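Local atomic coordinates of outer membrane protein YopM (PDB entry 1G9U), a protein that probably acts as a secreted effector that alters host cell physiology and promotes survival of the plague bacterium in host tissues. Residues 91-96 and 108-113; 298-303 and 316-321; 339-344 and 359-364. All coordinates share one frame; numbering follows the deposited sequence.

Interaction 1. Residues 91-96 and 108-113; sequences PHLESL and ELPQSL
In this leucine-rich-repeat solenoid, the end of repeat 2, turning into strand 115-117, packs on the repeat's own beginning next to strand 95-97: L93 meets P110, S112 and L113 at the type I beta turn that runs from P110 to L113. One hydrogen bond ties the two segments. S112 OG gives its proton to L93 O at 2.7 Å, tilted 24° from the carbonyl plane. OG can reach that oxygen because it is tucked between the serine's own backbone N and carbonyl carbon (chi1 48°), which also brings it beside the CA of H92. The turn itself is held by L113 N donating to P110 O.

Below the hydroxyl, the fit is apolar and tight. L93 CD1 sits 3.3 Å from P110 CG, and the same methyl is 3.4 Å from L113 CD1, with the two leucine side chains side by side and pointing the same way. L93 gets there with an unusual pair of torsions. L113 CD1 also presses on the backbone, 3.2 Å from E94 O, while L113 CA makes a CA-H...O contact to that oxygen.

On the outer side, the E94 chain bends back so that CG lies 3.3 Å from S112 O. Its OE2 brings two acceptors close to each other there, partly offset perhaps by a long, weak ion pair with K114. Further into the core, L96 and L109, both also packed on L116 of the next strand, cross at about a right angle, CD2 to CD2 at 3.9 Å.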
loop_
_atom_site.group_PDB
_atom_site.type_symbol
_atom_site.label_atom_id
_atom_site.label_comp_id
_atom_site.label_asym_id
_atom_site.label_seq_id
_atom_site.Cartn_x
_atom_site.Cartn_y
_atom_site.Cartn_z
ATOM N N PRO A 91 45.608 19.611 -12.424
ATOM C CA PRO A 91 45.317 20.899 -13.086
ATOM C C PRO A 91 44.693 20.586 -14.449
ATOM O O PRO A 91 44.791 19.428 -14.882
ATOM C CB PRO A 91 46.687 21.547 -13.158
ATOM C CG PRO A 91 47.575 20.751 -12.254
ATOM C CD PRO A 91 47.043 19.336 -12.305
ATOM N N HIS A 92 44.077 21.595 -15.038
ATOM C CA HIS A 92 43.405 21.525 -16.325
ATOM C C HIS A 92 42.298 20.490 -16.321
ATOM O O HIS A 92 41.911 19.979 -17.386
ATOM C CB HIS A 92 44.301 21.185 -17.517
ATOM C CG HIS A 92 45.747 21.542 -17.426
ATOM N ND1 HIS A 92 46.769 20.622 -17.615
ATOM C CD2 HIS A 92 46.363 22.729 -17.178
ATOM C CE1 HIS A 92 47.947 21.210 -17.477
ATOM N NE2 HIS A 92 47.718 22.486 -17.204
ATOM N N LEU A 93 41.751 20.083 -15.165
ATOM C CA LEU A 93 40.684 19.103 -15.511
ATOM C C LEU A 93 39.475 19.964 -15.913
ATOM O O LEU A 93 39.479 21.174 -15.634
ATOM C CB LEU A 93 40.479 18.004 -14.521
ATOM C CG LEU A 93 40.146 18.109 -13.054
ATOM C CD1 LEU A 93 39.695 19.498 -12.656
ATOM C CD2 LEU A 93 39.051 17.104 -12.698
ATOM N N GLU A 94 38.506 19.396 -16.644
ATOM C CA GLU A 94 37.392 20.222 -17.071
ATOM C C GLU A 94 36.134 19.928 -16.259
ATOM O O GLU A 94 35.366 20.844 -16.007
ATOM C CB GLU A 94 37.084 20.070 -18.553
ATOM C CG GLU A 94 37.012 21.484 -19.152
ATOM C CD GLU A 94 38.021 21.676 -20.274
ATOM O OE1 GLU A 94 38.065 20.734 -21.098
ATOM O OE2 GLU A 94 38.682 22.738 -20.281
ATOM N N SER A 95 36.051 18.677 -15.884
ATOM C CA SER A 95 34.971 18.147 -15.089
ATOM C C SER A 95 35.428 17.310 -13.893
ATOM O O SER A 95 36.217 16.358 -13.944
ATOM C CB SER A 95 34.103 17.310 -16.048
ATOM O OG SER A 95 33.179 16.489 -15.365
ATOM N N LEU A 96 34.834 17.657 -12.763
ATOM C CA LEU A 96 34.955 16.934 -11.513
ATOM C C LEU A 96 33.612 16.282 -11.162
ATOM O O LEU A 96 32.612 16.971 -10.959
ATOM C CB LEU A 96 35.396 17.854 -10.363
ATOM C CG LEU A 96 35.416 17.217 -8.976
ATOM C CD1 LEU A 96 36.402 16.060 -8.849
ATOM C CD2 LEU A 96 35.757 18.299 -7.967
ATOM N N GLU A 108 40.461 23.873 -3.722
ATOM C CA GLU A 108 40.491 24.786 -4.864
ATOM C C GLU A 108 40.342 23.953 -6.145
ATOM O O GLU A 108 40.808 22.817 -6.230
ATOM C CB GLU A 108 41.780 25.593 -4.912
ATOM C CG GLU A 108 42.067 26.425 -3.671
ATOM C CD GLU A 108 42.250 27.903 -3.908
ATOM O OE1 GLU A 108 42.781 28.308 -4.970
ATOM O OE2 GLU A 108 41.864 28.687 -2.999
ATOM N N LEU A 109 39.619 24.532 -7.088
ATOM C CA LEU A 109 39.288 23.911 -8.352
ATOM C C LEU A 109 40.065 24.477 -9.534
ATOM O O LEU A 109 40.238 25.701 -9.583
ATOM C CB LEU A 109 37.779 24.180 -8.593
ATOM C CG LEU A 109 36.781 23.544 -7.627
ATOM C CD1 LEU A 109 35.414 24.192 -7.796
ATOM C CD2 LEU A 109 36.751 22.029 -7.832
ATOM N N PRO A 110 40.514 23.706 -10.512
ATOM C CA PRO A 110 41.094 24.308 -11.715
ATOM C C PRO A 110 40.137 25.321 -12.337
ATOM O O PRO A 110 38.939 25.055 -12.471
ATOM C CB PRO A 110 41.159 23.098 -12.675
ATOM C CG PRO A 110 41.570 22.031 -11.697
ATOM C CD PRO A 110 40.580 22.232 -10.571
ATOM N N GLN A 111 40.735 26.431 -12.732
ATOM C CA GLN A 111 40.124 27.514 -13.486
ATOM C C GLN A 111 39.758 27.101 -14.915
ATOM O O GLN A 111 39.151 27.854 -15.688
ATOM C CB GLN A 111 41.093 28.699 -13.533
ATOM C CG GLN A 111 41.261 29.340 -12.165
ATOM C CD GLN A 111 40.582 30.699 -12.131
ATOM O OE1 GLN A 111 40.821 31.513 -13.025
ATOM N NE2 GLN A 111 39.749 30.876 -11.116
ATOM N N SER A 112 40.144 25.877 -15.268
ATOM C CA SER A 112 39.768 25.257 -16.517
ATOM C C SER A 112 38.400 24.599 -16.318
ATOM O O SER A 112 37.788 24.152 -17.282
ATOM C CB SER A 112 40.808 24.173 -16.832
ATOM O OG SER A 112 40.987 23.402 -15.642
ATOM N N LEU A 113 37.958 24.499 -15.058
ATOM C CA LEU A 113 36.726 23.763 -14.784
ATOM C C LEU A 113 35.449 24.318 -15.421
ATOM O O LEU A 113 34.935 25.450 -15.336
ATOM C CB LEU A 113 36.520 23.554 -13.258
ATOM C CG LEU A 113 35.759 22.234 -13.011
ATOM C CD1 LEU A 113 36.750 21.105 -13.183
ATOM C CD2 LEU A 113 35.038 22.192 -11.677
#

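Interaction 2. Residues 298-303 and 316-321; sequences NLYYLN and PPSLEE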
loop_
_atom_site.group_PDB
_atom_site.type_symbol
_atom_site.label_atom_id
_atom_site.label_comp_id
_atom_site.label_asym_id
_atom_site.label_seq_id
_atom_site.Cartn_x
_atom_site.Cartn_y
_atom_site.Cartn_z
ATOM N N ASN A 298 -7.041 16.758 -28.949
ATOM C CA ASN A 298 -5.787 16.027 -28.925
ATOM C C ASN A 298 -5.352 15.586 -27.533
ATOM O O ASN A 298 -4.238 15.112 -27.316
ATOM C CB ASN A 298 -4.621 16.912 -29.420
ATOM C CG ASN A 298 -4.927 17.475 -30.799
ATOM O OD1 ASN A 298 -5.423 16.704 -31.622
ATOM N ND2 ASN A 298 -4.644 18.760 -30.971
ATOM N N LEU A 299 -6.207 15.830 -26.542
ATOM C CA LEU A 299 -5.807 15.416 -25.195
ATOM C C LEU A 299 -5.543 13.915 -25.157
ATOM O O LEU A 299 -6.319 13.072 -25.637
ATOM C CB LEU A 299 -6.954 15.804 -24.274
ATOM C CG LEU A 299 -6.648 15.689 -22.783
ATOM C CD1 LEU A 299 -5.502 16.658 -22.485
ATOM C CD2 LEU A 299 -7.906 15.913 -21.959
ATOM N N TYR A 300 -4.384 13.515 -24.630
ATOM C CA TYR A 300 -4.127 12.091 -24.502
ATOM C C TYR A 300 -4.388 11.610 -23.074
ATOM O O TYR A 300 -4.613 10.416 -22.835
ATOM C CB TYR A 300 -2.661 11.729 -24.755
ATOM C CG TYR A 300 -2.236 12.020 -26.172
ATOM C CD1 TYR A 300 -3.097 11.709 -27.226
ATOM C CD2 TYR A 300 -0.988 12.594 -26.420
ATOM C CE1 TYR A 300 -2.701 11.982 -28.517
ATOM C CE2 TYR A 300 -0.583 12.862 -27.714
ATOM C CZ TYR A 300 -1.461 12.552 -28.743
ATOM O OH TYR A 300 -1.059 12.790 -30.034
ATOM N N TYR A 301 -4.200 12.513 -22.103
ATOM C CA TYR A 301 -4.254 11.898 -20.751
ATOM C C TYR A 301 -5.100 12.819 -19.916
ATOM O O TYR A 301 -4.823 14.024 -19.981
ATOM C CB TYR A 301 -2.839 11.809 -20.250
ATOM C CG TYR A 301 -2.721 11.755 -18.744
ATOM C CD1 TYR A 301 -2.790 10.511 -18.133
ATOM C CD2 TYR A 301 -2.512 12.852 -17.916
ATOM C CE1 TYR A 301 -2.676 10.380 -16.762
ATOM C CE2 TYR A 301 -2.406 12.747 -16.547
ATOM C CZ TYR A 301 -2.485 11.491 -15.976
ATOM O OH TYR A 301 -2.390 11.353 -14.616
ATOM N N LEU A 302 -6.027 12.244 -19.190
ATOM C CA LEU A 302 -6.815 13.152 -18.340
ATOM C C LEU A 302 -6.977 12.546 -16.948
ATOM O O LEU A 302 -7.522 11.466 -16.760
ATOM C CB LEU A 302 -8.159 13.429 -18.975
ATOM C CG LEU A 302 -9.198 13.996 -18.008
ATOM C CD1 LEU A 302 -8.804 15.389 -17.547
ATOM C CD2 LEU A 302 -10.531 14.065 -18.743
ATOM N N ASN A 303 -6.451 13.253 -15.947
ATOM C CA ASN A 303 -6.550 12.791 -14.567
ATOM C C ASN A 303 -7.451 13.768 -13.830
ATOM O O ASN A 303 -7.127 14.905 -13.519
ATOM C CB ASN A 303 -5.188 12.603 -13.895
ATOM C CG ASN A 303 -5.342 12.100 -12.461
ATOM O OD1 ASN A 303 -6.470 11.925 -11.976
ATOM N ND2 ASN A 303 -4.235 11.945 -11.736
ATOM N N PRO A 316 -12.479 13.626 -25.921
ATOM C CA PRO A 316 -11.669 13.778 -27.140
ATOM C C PRO A 316 -11.353 12.370 -27.655
ATOM O O PRO A 316 -11.102 11.473 -26.850
ATOM C CB PRO A 316 -10.368 14.405 -26.646
ATOM C CG PRO A 316 -10.532 14.713 -25.231
ATOM C CD PRO A 316 -11.790 14.096 -24.712
ATOM N N PRO A 317 -11.405 12.061 -28.933
ATOM C CA PRO A 317 -11.199 10.681 -29.419
ATOM C C PRO A 317 -9.741 10.234 -29.501
ATOM O O PRO A 317 -9.448 9.034 -29.606
ATOM C CB PRO A 317 -11.860 10.697 -30.789
ATOM C CG PRO A 317 -12.461 12.050 -30.961
ATOM C CD PRO A 317 -11.761 12.993 -30.018
ATOM N N SER A 318 -8.844 11.201 -29.325
ATOM C CA SER A 318 -7.432 10.951 -29.128
ATOM C C SER A 318 -7.070 10.476 -27.716
ATOM O O SER A 318 -5.914 10.064 -27.499
ATOM C CB SER A 318 -6.665 12.267 -29.351
ATOM O OG SER A 318 -7.118 13.198 -28.362
ATOM N N LEU A 319 -7.975 10.560 -26.732
ATOM C CA LEU A 319 -7.698 10.225 -25.349
ATOM C C LEU A 319 -7.281 8.774 -25.138
ATOM O O LEU A 319 -8.012 7.829 -25.439
ATOM C CB LEU A 319 -8.956 10.452 -24.489
ATOM C CG LEU A 319 -8.658 10.645 -22.988
ATOM C CD1 LEU A 319 -7.735 11.839 -22.805
ATOM C CD2 LEU A 319 -9.919 10.821 -22.164
ATOM N N GLU A 320 -6.121 8.548 -24.549
ATOM C CA GLU A 320 -5.623 7.209 -24.263
ATOM C C GLU A 320 -5.730 6.833 -22.787
ATOM O O GLU A 320 -5.875 5.637 -22.466
ATOM C CB GLU A 320 -4.169 7.110 -24.736
ATOM C CG GLU A 320 -4.061 7.120 -26.269
ATOM C CD GLU A 320 -2.618 7.308 -26.700
ATOM O OE1 GLU A 320 -2.230 6.487 -27.556
ATOM O OE2 GLU A 320 -1.948 8.219 -26.140
ATOM N N GLU A 321 -5.672 7.851 -21.921
ATOM C CA GLU A 321 -5.800 7.607 -20.500
ATOM C C GLU A 321 -6.801 8.582 -19.885
ATOM O O GLU A 321 -6.725 9.798 -20.004
ATOM C CB GLU A 321 -4.494 7.660 -19.713
ATOM C CG GLU A 321 -3.412 6.783 -20.318
ATOM C CD GLU A 321 -1.948 6.986 -19.986
ATOM O OE1 GLU A 321 -1.109 7.110 -20.924
ATOM O OE2 GLU A 321 -1.571 6.994 -18.783
#
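Y300 and the E320-E321 pair make the central grip. Two consecutive amides converge on Y300 O: E321 N arrives nearly along the C=O axis and E320 N from well off it, each at 2.9 Å. One residue on, L302 N donates to E321 O at 2.7 Å. The bonds of E321 N and L302 N thus pair Y301 with E321 as a parallel bridge, accompanied by a CA-H...O contact from Y301 CA to E321 O.

The side chains follow this backbone. The edge of the Y300 ring faces S318 O, which lies near the ring plane, 3.3 Å from Y300 CD1. Y300 and E320 run side by side, the carboxylate turned 50° from the ring. Y301 instead crosses E321, its CD1 3.7 Å from E321 CB. On the core side L319 CD1 slips under the chain, 3.4 Å from Y300 C, and packs beside L299 CG; L299 CB in turn meets P316 CG at 3.9 Å.

What positions these groups lies one shell out. S318 OG lies 2.8 Å from L299 O and also reaches P297 O, tying the type I turn of 316-319 to the preceding coil. A second subunit covers this side, where its Q57 hydrogen-bonds Y300 OH and its N80 hydrogen-bonds E320 OE1.

Chemically, the contact joins repeats 12 and 13 by backbone bonds and commits Y300 OH and E320 OE1 to a second subunit. E320 OE1 also lies close to E340 OE2; the like charges are probably eased by N80 of that subunit, by R338, a long, weak partner, and by K360, which pairs with E340 at long range.

Interaction 3. Residues 339-344 and 359-364; sequences LERLIA and LKQLHV
L339 starts the pairing with L359: its carbonyl oxygen receives a CA-H...O contact from L359 CA, and the L359 methyl CD1 lies under the E340 carbonyl. E340 O then accepts two amides, K360 N and Q361 N, both at 2.7 Å. Its carboxylate runs alongside the K360 chain to a long salt bridge, OE1 to NZ 3.9 Å.

At R341 the strands come into register, opposite Q361. Q361 OE1 lies over one face of the guanidinium, 3.2 Å above its plane and toward the rim, while R341 CG comes equally close to it. From over the face, NH1 meets the oxygen at a poor angle and does not hydrogen-bond it; the amide plane is turned 58° from the guanidinium. What orients the amide lies beyond, since Q361 NE2 hydrogen-bonds D381 OD2, leaving OE1 turned back toward R341 and I343.

L342 N donates to Q361 O at 2.8 Å, and L342 O takes H363 N, nearly straight at 169°. With CG anti to the backbone N in both L342 (chi1 179°) and L362, the two side chains run together into the core. I343 CD1 presses on Q361 OE1 at 3.1 Å, a tight contact, and reaches the H363 side chain, which has a bound mercury(II) ion about 2 Å away. A344 N closes the ladder on H363 O.

The two strands run almost parallel. Strand 341-343 hydrogen-bonds on its other flank to strand 321-323, and beyond 361-363 comes 381-384, where D381 holds both Q361 NE2 and H363 NE2.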
loop_
_atom_site.group_PDB
_atom_site.type_symbol
_atom_site.label_atom_id
_atom_site.label_comp_id
_atom_site.label_asym_id
_atom_site.label_seq_id
_atom_site.Cartn_x
_atom_site.Cartn_y
_atom_site.Cartn_z
ATOM N N LEU A 339 -8.833 4.589 -26.306
ATOM C CA LEU A 339 -8.400 4.547 -24.893
ATOM C C LEU A 339 -7.641 3.286 -24.517
ATOM O O LEU A 339 -8.066 2.186 -24.858
ATOM C CB LEU A 339 -9.659 4.733 -24.064
ATOM C CG LEU A 339 -9.451 5.047 -22.575
ATOM C CD1 LEU A 339 -8.977 6.469 -22.370
ATOM C CD2 LEU A 339 -10.764 4.817 -21.836
ATOM N N GLU A 340 -6.502 3.380 -23.817
ATOM C CA GLU A 340 -5.820 2.174 -23.387
ATOM C C GLU A 340 -5.860 1.968 -21.865
ATOM O O GLU A 340 -5.548 0.853 -21.417
ATOM C CB GLU A 340 -4.323 2.161 -23.738
ATOM C CG GLU A 340 -3.895 3.247 -24.682
ATOM C CD GLU A 340 -3.005 2.694 -25.790
ATOM O OE1 GLU A 340 -2.154 1.867 -25.412
ATOM O OE2 GLU A 340 -3.160 3.122 -26.958
ATOM N N ARG A 341 -6.174 3.036 -21.127
ATOM C CA ARG A 341 -6.217 3.019 -19.672
ATOM C C ARG A 341 -7.481 3.670 -19.122
ATOM O O ARG A 341 -7.792 4.837 -19.357
ATOM C CB ARG A 341 -4.988 3.727 -19.090
ATOM C CG ARG A 341 -3.776 2.825 -19.090
ATOM C CD ARG A 341 -2.473 3.587 -19.169
ATOM N NE ARG A 341 -1.355 2.783 -18.660
ATOM C CZ ARG A 341 -0.883 2.920 -17.415
ATOM N NH1 ARG A 341 -1.408 3.806 -16.562
ATOM N NH2 ARG A 341 0.136 2.163 -17.005
ATOM N N LEU A 342 -8.243 2.854 -18.398
ATOM C CA LEU A 342 -9.464 3.366 -17.808
ATOM C C LEU A 342 -9.469 3.059 -16.305
ATOM O O LEU A 342 -9.576 1.902 -15.874
ATOM C CB LEU A 342 -10.730 2.846 -18.474
ATOM C CG LEU A 342 -12.011 3.395 -17.818
ATOM C CD1 LEU A 342 -12.125 4.893 -18.067
ATOM C CD2 LEU A 342 -13.273 2.686 -18.290
ATOM N N ILE A 343 -9.293 4.178 -15.582
ATOM C CA ILE A 343 -9.281 4.158 -14.110
ATOM C C ILE A 343 -10.539 4.906 -13.654
ATOM O O ILE A 343 -10.642 6.134 -13.788
ATOM C CB ILE A 343 -8.000 4.711 -13.487
ATOM C CG1 ILE A 343 -6.655 4.280 -14.109
ATOM C CG2 ILE A 343 -7.936 4.446 -11.980
ATOM C CD1 ILE A 343 -6.538 2.826 -14.431
ATOM N N ALA A 344 -11.517 4.126 -13.165
ATOM C CA ALA A 344 -12.816 4.682 -12.799
ATOM C C ALA A 344 -13.354 4.083 -11.498
ATOM O O ALA A 344 -14.543 4.151 -11.195
ATOM C CB ALA A 344 -13.807 4.542 -13.917
ATOM N N LEU A 359 -8.266 -1.553 -25.260
ATOM C CA LEU A 359 -8.027 -1.264 -23.849
ATOM C C LEU A 359 -6.931 -2.147 -23.270
ATOM O O LEU A 359 -6.930 -3.366 -23.415
ATOM C CB LEU A 359 -9.288 -1.460 -22.981
ATOM C CG LEU A 359 -9.205 -0.745 -21.624
ATOM C CD1 LEU A 359 -9.051 0.776 -21.766
ATOM C CD2 LEU A 359 -10.439 -1.041 -20.800
ATOM N N LYS A 360 -5.960 -1.561 -22.583
ATOM C CA LYS A 360 -4.902 -2.363 -21.988
ATOM C C LYS A 360 -5.037 -2.471 -20.470
ATOM O O LYS A 360 -4.637 -3.463 -19.872
ATOM C CB LYS A 360 -3.516 -1.772 -22.268
ATOM C CG LYS A 360 -2.724 -2.928 -22.882
ATOM C CD LYS A 360 -2.361 -2.762 -24.326
ATOM C CE LYS A 360 -3.492 -2.663 -25.325
ATOM N NZ LYS A 360 -3.091 -1.778 -26.477
ATOM N N GLN A 361 -5.612 -1.408 -19.896
ATOM C CA GLN A 361 -5.788 -1.398 -18.456
ATOM C C GLN A 361 -7.183 -0.937 -18.033
ATOM O O GLN A 361 -7.625 0.109 -18.522
ATOM C CB GLN A 361 -4.715 -0.508 -17.824
ATOM C CG GLN A 361 -5.136 -0.231 -16.389
ATOM C CD GLN A 361 -4.102 0.688 -15.763
ATOM O OE1 GLN A 361 -4.068 1.889 -16.001
ATOM N NE2 GLN A 361 -3.219 0.115 -14.958
ATOM N N LEU A 362 -7.821 -1.781 -17.207
ATOM C CA LEU A 362 -9.164 -1.547 -16.710
ATOM C C LEU A 362 -9.209 -1.641 -15.181
ATOM O O LEU A 362 -8.936 -2.719 -14.697
ATOM C CB LEU A 362 -10.264 -2.466 -17.220
ATOM C CG LEU A 362 -11.641 -2.050 -16.674
ATOM C CD1 LEU A 362 -12.100 -0.731 -17.274
ATOM C CD2 LEU A 362 -12.704 -3.080 -17.016
ATOM N N HIS A 363 -9.469 -0.499 -14.549
ATOM C CA HIS A 363 -9.521 -0.541 -13.096
ATOM C C HIS A 363 -10.859 0.104 -12.741
ATOM O O HIS A 363 -11.040 1.312 -12.817
ATOM C CB HIS A 363 -8.378 0.115 -12.336
ATOM C CG HIS A 363 -7.058 -0.599 -12.396
ATOM N ND1 HIS A 363 -5.899 -0.098 -11.818
ATOM C CD2 HIS A 363 -6.704 -1.754 -13.015
ATOM C CE1 HIS A 363 -4.900 -0.917 -12.069
ATOM N NE2 HIS A 363 -5.364 -1.927 -12.777
ATOM N N VAL A 364 -11.798 -0.772 -12.380
ATOM C CA VAL A 364 -13.087 -0.174 -12.063
ATOM C C VAL A 364 -13.669 -0.790 -10.788
ATOM O O VAL A 364 -14.866 -1.010 -10.722
ATOM C CB VAL A 364 -14.010 -0.293 -13.293
ATOM C CG1 VAL A 364 -14.375 -1.742 -13.462
ATOM C CG2 VAL A 364 -15.281 0.502 -13.062
#

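All three contacts belong to one leucine-rich-repeat solenoid. Interaction 1, near the N-terminal end, joins the approach to strand 95-97 to the turn leading into strand 115-117, within repeat 2, by a single serine hydroxyl and tight leucine-proline packing. Interaction 2 repeats that serine-and-turn theme, but its second segment runs two residues further and so includes the backbone bonds that in the earlier repeat fall to K114 and S115; it is the most buried and the one a second subunit touches. Interaction 3 is a true strand pair with five backbone bonds and a more polar surface. E320 O probably accepts E340 N and R341 N, linking interactions 2 and 3; interaction 1 lies about 49 Å from interaction 2, centre to centre.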